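Vitamin B12-binding protein (Vibrio cholerae O395, PDB 5YSC) binds vitamin B12 in the periplasm and probably delivers it to the membrane subunit BtuC of the BtuCDF ABC importer. Local coordinates at residues K109-L121 with A134-R146. Numbering follows the deposited sequence.
Sequences KTLDEIADNIEAL and AAHDFRQRLQDLR
R139 leaves its helix with CG beside the backbone N (chi1 -69°) and runs extended from CG to NE, which carries its guanidinium across A115 to D116 and E119. F138, one residue earlier, turns the other way: CG lies anti to the backbone N (chi1 -175°), and the ring packs against I114 and A115, with L111 O approaching CE1 obliquely. I114 CG2 sits 3.6 Å from F138 CE2, and A115 CB is 3.7 Å from F138 CD1, while the backbone N of A115 lies over one face of the ring. The helices run almost antiparallel, at 168°, and small residues let them close in: the CA atoms of A115 and A135 are 4.7 Å apart, with A135 CB resting against the carbonyl O of A115. I118 CG2 continues the apolar seam onto A134 and A135, and beyond it I33 of helix 28-36 backs I114 and I118. Segment 134-146 belongs to helix 128-148, the long helix linking the two lobes of this class III periplasmic binding protein; helix 112-121 packs on it, away from the annotated sites.

The outer side is polar. R139 NH2 gives to D116 OD1 at 3.1 Å, in the guanidinium plane and on the anti lone pair, and to E119 OE1 at 2.9 Å. At the other end R146 grips D112 end-on: R146 NH1 to D112 OD1 is sound at 3.1 Å, whereas NH2 to OD2 is modelled implausibly short and its exact length is doubtful. L142 CD2 lies against the R146 guanidinium face. Two carboxylates converge on R139 NH2, and with A115 CB over one face this probably limits the turning of the guanidinium and favours the ionised acids; D112, near the start of its helix, should also be stabilised as an anion, so charge pairs line the solvent side of the apolar seam.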
loop_
_atom_site.group_PDB
_atom_site.type_symbol
_atom_site.label_atom_id
_atom_site.label_comp_id
_atom_site.label_asym_id
_atom_site.label_seq_id
_atom_site.Cartn_x
_atom_site.Cartn_y
_atom_site.Cartn_z
ATOM N N LYS A 109 -7.668 2.074 -3.002
ATOM C CA LYS A 109 -7.328 2.427 -4.379
ATOM C C LYS A 109 -6.726 3.826 -4.582
ATOM O O LYS A 109 -5.823 3.995 -5.386
ATOM C CB LYS A 109 -8.548 2.282 -5.286
ATOM C CG LYS A 109 -8.226 2.441 -6.759
ATOM C CD LYS A 109 -9.464 2.733 -7.574
ATOM C CE LYS A 109 -9.625 1.735 -8.698
ATOM N NZ LYS A 109 -9.060 0.408 -8.347
ATOM N N THR A 110 -7.249 4.814 -3.867
ATOM C CA THR A 110 -6.841 6.203 -4.029
ATOM C C THR A 110 -6.140 6.715 -2.778
ATOM O O THR A 110 -6.270 6.155 -1.691
ATOM C CB THR A 110 -8.026 7.130 -4.298
ATOM O OG1 THR A 110 -8.765 7.314 -3.101
ATOM C CG2 THR A 110 -8.919 6.571 -5.368
ATOM N N LEU A 111 -5.453 7.856 -2.951
ATOM C CA LEU A 111 -4.775 8.504 -1.825
ATOM C C LEU A 111 -5.764 9.158 -0.876
ATOM O O LEU A 111 -5.603 9.105 0.338
ATOM C CB LEU A 111 -3.780 9.548 -2.338
ATOM C CG LEU A 111 -2.530 8.933 -2.959
ATOM C CD1 LEU A 111 -1.885 9.938 -3.855
ATOM C CD2 LEU A 111 -1.538 8.429 -1.857
ATOM N N ASP A 112 -6.807 9.778 -1.409
ATOM C CA ASP A 112 -7.769 10.395 -0.515
ATOM C C ASP A 112 -8.482 9.348 0.339
ATOM O O ASP A 112 -8.886 9.652 1.458
ATOM C CB ASP A 112 -8.772 11.236 -1.327
ATOM C CG ASP A 112 -8.107 12.442 -2.019
ATOM O OD1 ASP A 112 -7.908 13.482 -1.389
ATOM O OD2 ASP A 112 -7.762 12.335 -3.186
ATOM N N GLU A 113 -8.602 8.108 -0.151
ATOM C CA GLU A 113 -9.229 7.049 0.633
ATOM C C GLU A 113 -8.480 6.749 1.940
ATOM O O GLU A 113 -9.064 6.210 2.893
ATOM C CB GLU A 113 -9.351 5.771 -0.215
ATOM C CG GLU A 113 -10.592 5.813 -1.131
ATOM C CD GLU A 113 -10.729 4.654 -2.103
ATOM O OE1 GLU A 113 -9.791 3.866 -2.375
ATOM O OE2 GLU A 113 -11.837 4.575 -2.677
ATOM N N ILE A 114 -7.177 7.040 1.998
ATOM C CA ILE A 114 -6.452 6.800 3.240
ATOM C C ILE A 114 -7.008 7.699 4.328
ATOM O O ILE A 114 -7.268 7.266 5.446
ATOM C CB ILE A 114 -4.931 7.010 3.048
ATOM C CG1 ILE A 114 -4.398 5.997 2.019
ATOM C CG2 ILE A 114 -4.201 6.849 4.366
ATOM C CD1 ILE A 114 -2.985 6.229 1.572
ATOM N N ALA A 115 -7.132 8.976 4.033
ATOM C CA ALA A 115 -7.709 9.873 5.013
ATOM C C ALA A 115 -9.153 9.481 5.323
ATOM O O ALA A 115 -9.566 9.499 6.488
ATOM C CB ALA A 115 -7.631 11.306 4.507
ATOM N N ASP A 116 -9.909 9.084 4.298
ATOM C CA ASP A 116 -11.288 8.641 4.515
ATOM C C ASP A 116 -11.326 7.471 5.491
ATOM O O ASP A 116 -12.182 7.410 6.379
ATOM C CB ASP A 116 -11.953 8.213 3.191
ATOM C CG ASP A 116 -12.091 9.327 2.165
ATOM O OD1 ASP A 116 -12.051 10.538 2.494
ATOM O OD2 ASP A 116 -12.265 8.942 0.992
ATOM N N ASN A 117 -10.444 6.488 5.283
ATOM C CA ASN A 117 -10.328 5.362 6.211
ATOM C C ASN A 117 -10.091 5.816 7.656
ATOM O O ASN A 117 -10.721 5.313 8.586
ATOM C CB ASN A 117 -9.172 4.442 5.787
ATOM C CG ASN A 117 -9.586 3.328 4.869
ATOM O OD1 ASN A 117 -10.000 2.247 5.328
ATOM N ND2 ASN A 117 -9.335 3.507 3.598
ATOM N N ILE A 118 -9.123 6.713 7.868
ATOM C CA ILE A 118 -8.788 7.152 9.207
ATOM C C ILE A 118 -9.977 7.858 9.837
ATOM O O ILE A 118 -10.295 7.610 11.007
ATOM C CB ILE A 118 -7.543 8.061 9.187
ATOM C CG1 ILE A 118 -6.345 7.291 8.630
ATOM C CG2 ILE A 118 -7.243 8.588 10.609
ATOM C CD1 ILE A 118 -5.077 8.151 8.359
ATOM N N GLU A 119 -10.662 8.715 9.060
ATOM C CA GLU A 119 -11.783 9.476 9.604
ATOM C C GLU A 119 -12.945 8.552 9.943
ATOM O O GLU A 119 -13.520 8.643 11.029
ATOM C CB GLU A 119 -12.195 10.566 8.618
ATOM C CG GLU A 119 -13.385 11.403 9.078
ATOM C CD GLU A 119 -13.665 12.528 8.112
ATOM O OE1 GLU A 119 -13.363 12.363 6.907
ATOM O OE2 GLU A 119 -14.173 13.581 8.554
ATOM N N ALA A 120 -13.237 7.598 9.070
ATOM C CA ALA A 120 -14.229 6.574 9.394
ATOM C C ALA A 120 -13.857 5.798 10.647
ATOM O O ALA A 120 -14.690 5.575 11.532
ATOM C CB ALA A 120 -14.398 5.613 8.213
ATOM N N LEU A 121 -12.612 5.330 10.740
ATOM C CA LEU A 121 -12.280 4.504 11.873
ATOM C C LEU A 121 -12.315 5.287 13.173
ATOM O O LEU A 121 -12.522 4.705 14.235
ATOM C CB LEU A 121 -10.910 3.855 11.659
ATOM C CG LEU A 121 -10.908 2.664 10.704
ATOM C CD1 LEU A 121 -9.477 2.230 10.410
ATOM C CD2 LEU A 121 -11.678 1.485 11.303
ATOM N N ALA A 134 -5.520 13.165 12.743
ATOM C CA ALA A 134 -4.628 12.470 11.821
ATOM C C ALA A 134 -5.113 12.602 10.387
ATOM O O ALA A 134 -4.312 12.819 9.475
ATOM C CB ALA A 134 -4.498 11.007 12.228
ATOM N N ALA A 135 -6.426 12.464 10.161
ATOM C CA ALA A 135 -6.968 12.603 8.813
ATOM C C ALA A 135 -6.817 14.027 8.299
ATOM O O ALA A 135 -6.527 14.248 7.115
ATOM C CB ALA A 135 -8.441 12.184 8.794
ATOM N N HIS A 136 -7.006 14.990 9.192
ATOM C CA HIS A 136 -6.860 16.380 8.812
ATOM C C HIS A 136 -5.435 16.617 8.355
ATOM O O HIS A 136 -5.206 17.194 7.302
ATOM C CB HIS A 136 -7.195 17.308 9.975
ATOM C CG HIS A 136 -6.776 18.726 9.750
ATOM N ND1 HIS A 136 -7.587 19.652 9.134
ATOM C CD2 HIS A 136 -5.623 19.370 10.041
ATOM C CE1 HIS A 136 -6.954 20.809 9.062
ATOM N NE2 HIS A 136 -5.761 20.664 9.608
ATOM N N ASP A 137 -4.481 16.157 9.154
ATOM C CA ASP A 137 -3.072 16.376 8.834
ATOM C C ASP A 137 -2.709 15.679 7.531
ATOM O O ASP A 137 -2.000 16.241 6.693
ATOM C CB ASP A 137 -2.185 15.876 9.976
ATOM C CG ASP A 137 -2.287 16.734 11.242
ATOM O OD1 ASP A 137 -2.721 17.892 11.145
ATOM O OD2 ASP A 137 -1.942 16.247 12.332
ATOM N N PHE A 138 -3.175 14.441 7.354
ATOM C CA PHE A 138 -2.951 13.720 6.096
ATOM C C PHE A 138 -3.457 14.520 4.909
ATOM O O PHE A 138 -2.779 14.640 3.885
ATOM C CB PHE A 138 -3.656 12.349 6.113
ATOM C CG PHE A 138 -3.363 11.504 4.914
ATOM C CD1 PHE A 138 -4.048 11.697 3.745
ATOM C CD2 PHE A 138 -2.388 10.502 4.947
ATOM C CE1 PHE A 138 -3.778 10.939 2.622
ATOM C CE2 PHE A 138 -2.114 9.739 3.834
ATOM C CZ PHE A 138 -2.789 9.966 2.661
ATOM N N ARG A 139 -4.691 15.023 5.005
ATOM C CA ARG A 139 -5.268 15.766 3.897
ATOM C C ARG A 139 -4.443 17.002 3.565
ATOM O O ARG A 139 -4.234 17.331 2.388
ATOM C CB ARG A 139 -6.707 16.146 4.246
ATOM C CG ARG A 139 -7.634 14.932 4.290
ATOM C CD ARG A 139 -9.128 15.294 4.223
ATOM N NE ARG A 139 -9.962 14.089 4.100
ATOM C CZ ARG A 139 -10.701 13.561 5.072
ATOM N NH1 ARG A 139 -10.779 14.134 6.265
ATOM N NH2 ARG A 139 -11.412 12.463 4.828
ATOM N N GLN A 140 -3.979 17.709 4.591
ATOM C CA GLN A 140 -3.201 18.910 4.330
ATOM C C GLN A 140 -1.864 18.563 3.690
ATOM O O GLN A 140 -1.478 19.167 2.685
ATOM C CB GLN A 140 -2.994 19.713 5.614
ATOM C CG GLN A 140 -2.311 21.060 5.331
ATOM C CD GLN A 140 -3.056 21.857 4.271
ATOM O OE1 GLN A 140 -2.456 22.395 3.318
ATOM N NE2 GLN A 140 -4.383 21.903 4.407
ATOM N N ARG A 141 -1.169 17.543 4.202
ATOM C CA ARG A 141 0.099 17.162 3.574
ATOM C C ARG A 141 -0.130 16.654 2.155
ATOM O O ARG A 141 0.667 16.918 1.253
ATOM C CB ARG A 141 0.827 16.110 4.417
ATOM C CG ARG A 141 2.192 15.751 3.853
ATOM C CD ARG A 141 2.951 14.793 4.737
ATOM N NE ARG A 141 4.224 14.424 4.102
ATOM C CZ ARG A 141 4.937 13.332 4.396
ATOM N NH1 ARG A 141 4.530 12.460 5.307
ATOM N NH2 ARG A 141 6.051 13.077 3.751
ATOM N N LEU A 142 -1.232 15.931 1.922
ATOM C CA LEU A 142 -1.507 15.454 0.581
ATOM C C LEU A 142 -1.720 16.625 -0.359
ATOM O O LEU A 142 -1.265 16.600 -1.503
ATOM C CB LEU A 142 -2.738 14.537 0.573
ATOM C CG LEU A 142 -3.208 14.045 -0.804
ATOM C CD1 LEU A 142 -2.167 13.301 -1.576
ATOM C CD2 LEU A 142 -4.400 13.115 -0.618
ATOM N N GLN A 143 -2.399 17.658 0.137
ATOM C CA GLN A 143 -2.573 18.889 -0.624
ATOM C C GLN A 143 -1.225 19.533 -0.913
ATOM O O GLN A 143 -0.953 19.968 -2.041
ATOM C CB GLN A 143 -3.470 19.842 0.159
ATOM C CG GLN A 143 -3.586 21.247 -0.400
ATOM C CD GLN A 143 -4.130 21.293 -1.806
ATOM O OE1 GLN A 143 -4.885 20.413 -2.237
ATOM N NE2 GLN A 143 -3.750 22.334 -2.540
ATOM N N ASP A 144 -0.368 19.598 0.099
ATOM C CA ASP A 144 0.953 20.173 -0.113
ATOM C C ASP A 144 1.705 19.405 -1.188
ATOM O O ASP A 144 2.329 20.003 -2.071
ATOM C CB ASP A 144 1.743 20.170 1.196
ATOM C CG ASP A 144 1.175 21.111 2.242
ATOM O OD1 ASP A 144 0.434 22.053 1.874
ATOM O OD2 ASP A 144 1.459 20.890 3.443
ATOM N N LEU A 145 1.667 18.070 -1.125
ATOM C CA LEU A 145 2.402 17.285 -2.104
ATOM C C LEU A 145 1.842 17.465 -3.507
ATOM O O LEU A 145 2.606 17.532 -4.477
ATOM C CB LEU A 145 2.394 15.820 -1.704
ATOM C CG LEU A 145 3.195 15.483 -0.461
ATOM C CD1 LEU A 145 2.814 14.086 0.048
ATOM C CD2 LEU A 145 4.699 15.569 -0.766
ATOM N N ARG A 146 0.511 17.504 -3.650
ATOM C CA ARG A 146 -0.066 17.693 -4.974
ATOM C C ARG A 146 0.418 19.013 -5.566
ATOM O O ARG A 146 0.841 19.070 -6.723
ATOM C CB ARG A 146 -1.600 17.634 -4.890
ATOM C CG ARG A 146 -2.174 16.230 -4.604
ATOM C CD ARG A 146 -3.698 16.209 -4.447
ATOM N NE ARG A 146 -4.210 14.852 -4.655
ATOM C CZ ARG A 146 -5.254 14.325 -4.026
ATOM N NH1 ARG A 146 -5.955 15.049 -3.169
ATOM N NH2 ARG A 146 -5.603 13.074 -4.289
HETATM O O HOH W 1 -9.914 12.511 2.239
#